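Local structure of hypothetical protein AQ_328 (Aquifex aeolicus, 1R4V) at residues A67-R70 with A71-G75; S156-A159 with M160-V163. The protein is of unknown function but adopts a histone fold and may take part in protein heterodimerization. All coordinates share one frame; numbering follows the deposited sequence.

Reading from the N terminus, contact 1 comes first, on the short helix 67-73 and the turn that ends it. Contact 2 follows near the end of the chain, on the first turns of helix 157-168. Each joins adjoining segments, so neither closes a long loop; they lie in series, without nesting or crossing. Their centres are 36 Å apart, on opposite sides of the chain's centre, and the nearest atoms stay about 21 Å from each other. Contact 1 ties its helix to the loops around D83 and M121. Contact 2 belongs to the last helix of the histone-fold protein, which packs on helices 46-62 and 131-149.

Contact 1: residues A67-R70 with A71-G75; sequences AEQR and ARWNG
Q69 carries CG anti to its own N (chi1 179°) and then bends at chi2 (68°), which lays its amide over W73, one helical turn on. The setting is the C-terminal end of helix 67-73, closed by a Schellman motif in which G75 takes positive phi and its N bonds back to R72 O. The Q69 amide and W73 indole planes are only 10° apart, the signature of stacking. Q69 CG makes a CH-pi contact 3.4 Å from the centroid of the six-membered ring, over the face. Farther along, Q69 NE2 sits 3.1 Å from W73 NE1, but both are donors and the pair is stacked, not bonded; NE2 donates to water 2 instead, at 2.8 Å. With an alanine in place of Q69, the indole would probably lose the cover on this face and be freer to turn, and water 2 would lose a donor. R72 passes on the other side of Q69: its guanidinium has Q69 CA and E68 O over one face, and NH1 comes 3.7 Å from Q69 OE1 with the flat groups steeply inclined. The charges of E68 and R72 do not meet directly, OE2 and NH2 being 4.8 Å apart, yet water 1 accepts from NH2 and donates to OE2. E68 OE1 faces the loop before strand 122-123, accepting from the backbone N of E120 and M121. R70 sends NH1 to the carbonyls of Y65 and D83, joining the helix to loops beside it. Its own carbonyl is gripped twice by N74: backbone N reaches R70 O at 3.2 Å, and side-chain ND2 reaches that same R70 O at 2.9 Å from the opposite face of the carbonyl plane.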
ATOM      1  N   ALA A  67      -8.555 -15.491  -2.264  1.00 17.18           N
ATOM      2  CA  ALA A  67      -9.734 -14.701  -2.595  1.00 18.69           C
ATOM      3  C   ALA A  67     -10.694 -15.347  -3.604  1.00 17.73           C
ATOM      4  O   ALA A  67     -11.907 -15.279  -3.432  1.00 15.90           O
ATOM      5  CB  ALA A  67      -9.386 -13.304  -3.027  1.00 18.85           C
ATOM      6  N   GLU A  68     -10.184 -15.957  -4.657  1.00 19.11           N
ATOM      7  CA  GLU A  68     -11.062 -16.648  -5.598  1.00 20.64           C
ATOM      8  C   GLU A  68     -11.822 -17.781  -4.944  1.00 20.59           C
ATOM      9  O   GLU A  68     -13.011 -17.942  -5.223  1.00 19.51           O
ATOM     10  CB  GLU A  68     -10.277 -17.140  -6.807  1.00 22.48           C
ATOM     11  CG  GLU A  68      -9.790 -15.995  -7.667  1.00 24.28           C
ATOM     12  CD  GLU A  68      -9.014 -16.454  -8.897  1.00 28.09           C
ATOM     13  OE1 GLU A  68      -9.316 -15.997 -10.009  1.00 31.91           O
ATOM     14  OE2 GLU A  68      -8.072 -17.264  -8.768  1.00 40.55           O
ATOM     15  N   GLN A  69     -11.167 -18.551  -4.071  1.00 18.99           N
ATOM     16  CA  GLN A  69     -11.846 -19.631  -3.381  1.00 18.57           C
ATOM     17  C   GLN A  69     -12.944 -19.129  -2.478  1.00 16.86           C
ATOM     18  O   GLN A  69     -14.037 -19.708  -2.483  1.00 16.17           O
ATOM     19  CB  GLN A  69     -10.871 -20.458  -2.544  1.00 19.92           C
ATOM     20  CG  GLN A  69     -11.537 -21.558  -1.807  1.00 19.40           C
ATOM     21  CD  GLN A  69     -12.071 -22.624  -2.712  1.00 22.21           C
ATOM     22  OE1 GLN A  69     -11.348 -23.574  -2.984  1.00 24.28           O
ATOM     23  NE2 GLN A  69     -13.337 -22.513  -3.131  1.00 17.39           N
ATOM     24  N   ARG A  70     -12.660 -18.075  -1.702  1.00 14.49           N
ATOM     25  CA  ARG A  70     -13.635 -17.534  -0.774  1.00 15.68           C
ATOM     26  C   ARG A  70     -14.818 -17.019  -1.601  1.00 14.26           C
ATOM     27  O   ARG A  70     -15.963 -17.237  -1.220  1.00 17.03           O
ATOM     28  CB  ARG A  70     -13.034 -16.431   0.082  1.00 13.34           C
ATOM     29  CG  ARG A  70     -11.913 -16.915   0.973  1.00 17.74           C
ATOM     30  CD  ARG A  70     -11.424 -15.823   1.929  1.00 18.93           C
ATOM     31  NE  ARG A  70     -10.163 -16.234   2.536  1.00 17.69           N
ATOM     32  CZ  ARG A  70      -8.966 -15.796   2.193  1.00 22.81           C
ATOM     33  NH1 ARG A  70      -8.760 -14.895   1.235  1.00 21.85           N
ATOM     34  NH2 ARG A  70      -7.941 -16.319   2.826  1.00 25.89           N
ATOM     35  N   ALA A  71     -14.541 -16.338  -2.706  1.00 15.52           N
ATOM     36  CA  ALA A  71     -15.607 -15.809  -3.568  1.00 16.57           C
ATOM     37  C   ALA A  71     -16.482 -16.949  -4.093  1.00 15.02           C
ATOM     38  O   ALA A  71     -17.711 -16.875  -4.000  1.00 15.39           O
ATOM     39  CB  ALA A  71     -15.058 -15.024  -4.701  1.00 14.98           C
ATOM     40  N   ARG A  72     -15.861 -18.022  -4.590  1.00 16.74           N
ATOM     41  CA  ARG A  72     -16.628 -19.172  -5.085  1.00 18.14           C
ATOM     42  C   ARG A  72     -17.472 -19.817  -4.012  1.00 17.77           C
ATOM     43  O   ARG A  72     -18.609 -20.210  -4.288  1.00 15.78           O
ATOM     44  CB  ARG A  72     -15.738 -20.233  -5.716  1.00 18.35           C
ATOM     45  CG  ARG A  72     -15.088 -19.764  -6.992  1.00 19.33           C
ATOM     46  CD  ARG A  72     -14.458 -20.869  -7.808  1.00 26.51           C
ATOM     47  NE  ARG A  72     -13.423 -21.605  -7.077  1.00 34.70           N
ATOM     48  CZ  ARG A  72     -12.124 -21.278  -7.015  1.00 39.87           C
ATOM     49  NH1 ARG A  72     -11.292 -22.040  -6.306  1.00 38.14           N
ATOM     50  NH2 ARG A  72     -11.643 -20.207  -7.647  1.00 40.61           N
ATOM     51  N   TRP A  73     -16.954 -19.941  -2.789  1.00 17.17           N
ATOM     52  CA  TRP A  73     -17.727 -20.557  -1.705  1.00 16.68           C
ATOM     53  C   TRP A  73     -18.942 -19.729  -1.337  1.00 18.34           C
ATOM     54  O   TRP A  73     -19.909 -20.271  -0.778  1.00 17.43           O
ATOM     55  CB  TRP A  73     -16.919 -20.787  -0.429  1.00 16.59           C
ATOM     56  CG  TRP A  73     -16.012 -21.961  -0.513  1.00 17.74           C
ATOM     57  CD1 TRP A  73     -16.187 -23.123  -1.220  1.00 20.97           C
ATOM     58  CD2 TRP A  73     -14.781 -22.108   0.182  1.00 15.23           C
ATOM     59  NE1 TRP A  73     -15.120 -23.968  -1.021  1.00 18.99           N
ATOM     60  CE2 TRP A  73     -14.243 -23.371  -0.162  1.00 16.65           C
ATOM     61  CE3 TRP A  73     -14.071 -21.298   1.068  1.00 19.60           C
ATOM     62  CZ2 TRP A  73     -13.023 -23.833   0.344  1.00 16.08           C
ATOM     63  CZ3 TRP A  73     -12.861 -21.767   1.579  1.00 18.87           C
ATOM     64  CH2 TRP A  73     -12.359 -23.010   1.216  1.00 18.54           C
ATOM     65  N   ASN A  74     -18.865 -18.428  -1.631  1.00 17.59           N
ATOM     66  CA  ASN A  74     -19.970 -17.492  -1.456  1.00 18.52           C
ATOM     67  C   ASN A  74     -20.922 -17.371  -2.645  1.00 18.12           C
ATOM     68  O   ASN A  74     -21.873 -16.577  -2.596  1.00 17.94           O
ATOM     69  CB  ASN A  74     -19.433 -16.121  -1.023  1.00 18.78           C
ATOM     70  CG  ASN A  74     -19.082 -16.103   0.463  1.00 24.25           C
ATOM     71  OD1 ASN A  74     -19.969 -15.943   1.294  1.00 29.37           O
ATOM     72  ND2 ASN A  74     -17.805 -16.310   0.800  1.00 22.60           N
ATOM     73  N   GLY A  75     -20.680 -18.135  -3.713  1.00 16.02           N
ATOM     74  CA  GLY A  75     -21.568 -18.185  -4.858  1.00 14.79           C
ATOM     75  C   GLY A  75     -21.334 -17.051  -5.823  1.00 15.82           C
ATOM     76  O   GLY A  75     -22.108 -16.850  -6.753  1.00 14.65           O
TER
HETATM   77  O   HOH W   1      -8.570 -20.377  -8.498  1.00 47.24           O
HETATM   78  O   HOH W   2     -14.461 -24.200  -5.003  1.00 37.47           O

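Contact 2: residues S156-A159 with M160-V163; sequences SREA and MEFV. With ZN (zinc ion), chain B.
The carboxylates of E158 and E161, three residues apart on one helical face, converge on a zinc ion with their planes turned 65° against each other. Different chain shapes bring them there. E158 bends at chi2 (-61°), which turns its carboxylate in toward that of E161, whereas E161 runs out extended (chi2 176°) toward the N-terminal end. Zinc is held by E158 OE2 at 2.0 Å and by E161 OE1 at 2.1 Å. E158 OE1 and E161 OE1 remain 3.5 Å apart, two acceptors that cannot bond each other, and the metal probably offsets the repulsion between the two acids. R157 comes alongside E161, pointing the same way, while its guanidinium presents an edge to the E158 carboxylate. NH1 of R157 forms a salt bridge to E158 OE2 at 3.0 Å, entering at the anti lone pair and somewhat tilted from the guanidinium plane. That oxygen therefore serves both arginine and metal, which would be expected to polarise it. A long salt bridge from R157 NE to E161 OE2 is less certain, because the placement of that oxygen in the model is doubtful. Beneath the acids the backbone is regular: E161 N reaches R157 O at 2.9 Å, nearly head-on to the carbonyl. S156 caps the start of the helix, its OG accepting from A159 N at 3.0 Å, and its own N donates to E152 OE1. The buried side of the helix is carried by selenomethionine M160, which packs on L51 and I146, and by V163 on V145 and I146. The whole is the N-capped start of helix 157-168, whose i, i+3 glutamate pair, braced by an arginine, contributes two ligands to a surface zinc site.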
ATOM      1  N   SER A 156      18.168   4.325   3.695  1.00 21.30           N
ATOM      2  CA  SER A 156      18.957   3.950   2.534  1.00 22.17           C
ATOM      3  C   SER A 156      18.209   2.960   1.656  1.00 21.80           C
ATOM      4  O   SER A 156      17.193   2.409   2.061  1.00 21.63           O
ATOM      5  CB  SER A 156      20.251   3.305   3.026  1.00 23.97           C
ATOM      6  OG  SER A 156      20.003   2.081   3.720  1.00 20.35           O
ATOM      7  N   ARG A 157      18.736   2.714   0.459  1.00 22.55           N
ATOM      8  CA  ARG A 157      18.253   1.647  -0.423  1.00 22.44           C
ATOM      9  C   ARG A 157      18.224   0.301   0.309  1.00 21.57           C
ATOM     10  O   ARG A 157      17.209  -0.389   0.303  1.00 20.87           O
ATOM     11  CB  ARG A 157      19.161   1.543  -1.650  1.00 23.55           C
ATOM     12  CG  ARG A 157      18.661   0.652  -2.761  1.00 25.71           C
ATOM     13  CD  ARG A 157      19.664  -0.388  -3.207  1.00 29.97           C
ATOM     14  NE  ARG A 157      20.830   0.198  -3.811  1.00 34.51           N
ATOM     15  CZ  ARG A 157      22.113   0.070  -3.465  1.00 33.30           C
ATOM     16  NH1 ARG A 157      22.586  -0.664  -2.458  1.00 33.28           N
ATOM     17  NH2 ARG A 157      22.960   0.736  -4.209  1.00 31.53           N
ATOM     18  N   GLU A 158      19.334  -0.084   0.932  1.00 22.15           N
ATOM     19  CA  GLU A 158      19.382  -1.344   1.669  1.00 21.39           C
ATOM     20  C   GLU A 158      18.383  -1.406   2.845  1.00 21.27           C
ATOM     21  O   GLU A 158      17.791  -2.460   3.072  1.00 18.62           O
ATOM     22  CB  GLU A 158      20.819  -1.686   2.098  1.00 22.74           C
ATOM     23  CG  GLU A 158      21.752  -1.946   0.896  1.00 27.38           C
ATOM     24  CD  GLU A 158      21.333  -3.123   0.021  1.00 29.05           C
ATOM     25  OE1 GLU A 158      20.753  -4.078   0.562  1.00 38.32           O
ATOM     26  OE2 GLU A 158      21.530  -3.153  -1.212  1.00 29.85           O
ATOM     27  N   ALA A 159      18.174  -0.306   3.561  1.00 19.55           N
ATOM     28  CA  ALA A 159      17.178  -0.252   4.644  1.00 20.99           C
ATOM     29  C   ALA A 159      15.791  -0.550   4.086  1.00 20.92           C
ATOM     30  O   ALA A 159      15.046  -1.354   4.639  1.00 20.14           O
ATOM     31  CB  ALA A 159      17.187   1.101   5.354  1.00 21.39           C
HETATM   32  N   MSE A 160      15.455   0.072   2.963  1.00 20.21           N
HETATM   33  CA  MSE A 160      14.158  -0.128   2.330  1.00 20.51           C
HETATM   34  C   MSE A 160      13.977  -1.530   1.772  1.00 21.29           C
HETATM   35  O   MSE A 160      12.880  -2.096   1.849  1.00 17.08           O
HETATM   36  CB  MSE A 160      13.999   0.861   1.183  1.00 22.90           C
HETATM   37  CG  MSE A 160      13.870   2.290   1.697  1.00 28.53           C
HETATM   38 SE   MSE A 160      12.302   2.497   2.951  1.00 41.49          SE
HETATM   39  CE  MSE A 160      11.009   1.646   2.047  1.00 12.30           C
ATOM     40  N   GLU A 161      15.043  -2.072   1.180  1.00 19.54           N
ATOM     41  CA  GLU A 161      15.037  -3.463   0.739  1.00 19.95           C
ATOM     42  C   GLU A 161      14.769  -4.412   1.892  1.00 19.85           C
ATOM     43  O   GLU A 161      14.032  -5.393   1.736  1.00 21.54           O
ATOM     44  CB  GLU A 161      16.343  -3.824   0.029  1.00 18.59           C
ATOM     45  CG  GLU A 161      16.507  -3.130  -1.316  1.00 21.47           C
ATOM     46  CD  GLU A 161      17.855  -3.435  -1.959  1.00 20.49           C
ATOM     47  OE1 GLU A 161      18.319  -4.559  -1.868  1.00 26.02           O
ATOM     48  OE2 GLU A 161      18.485  -2.541  -2.546  1.00 29.45           O
ATOM     49  N   PHE A 162      15.333  -4.129   3.057  1.00 21.02           N
ATOM     50  CA  PHE A 162      15.025  -4.906   4.259  1.00 20.25           C
ATOM     51  C   PHE A 162      13.571  -4.765   4.737  1.00 20.95           C
ATOM     52  O   PHE A 162      12.954  -5.743   5.124  1.00 18.57           O
ATOM     53  CB  PHE A 162      15.984  -4.494   5.371  1.00 23.40           C
ATOM     54  CG  PHE A 162      15.726  -5.179   6.693  1.00 24.42           C
ATOM     55  CD1 PHE A 162      15.879  -6.551   6.826  1.00 28.59           C
ATOM     56  CD2 PHE A 162      15.356  -4.444   7.816  1.00 31.29           C
ATOM     57  CE1 PHE A 162      15.661  -7.179   8.045  1.00 27.95           C
ATOM     58  CE2 PHE A 162      15.137  -5.067   9.046  1.00 32.65           C
ATOM     59  CZ  PHE A 162      15.297  -6.443   9.154  1.00 29.78           C
ATOM     60  N   VAL A 163      13.010  -3.559   4.712  1.00 18.87           N
ATOM     61  CA  VAL A 163      11.591  -3.344   5.032  1.00 18.77           C
ATOM     62  C   VAL A 163      10.693  -4.191   4.121  1.00 17.67           C
ATOM     63  O   VAL A 163       9.815  -4.888   4.613  1.00 17.96           O
ATOM     64  CB  VAL A 163      11.207  -1.832   4.987  1.00 18.18           C
ATOM     65  CG1 VAL A 163       9.702  -1.582   5.009  1.00 18.46           C
ATOM     66  CG2 VAL A 163      11.853  -1.077   6.147  1.00 18.77           C
TER
HETATM   67 ZN    ZN B 201      20.401  -4.516  -2.188  1.00 27.08          ZN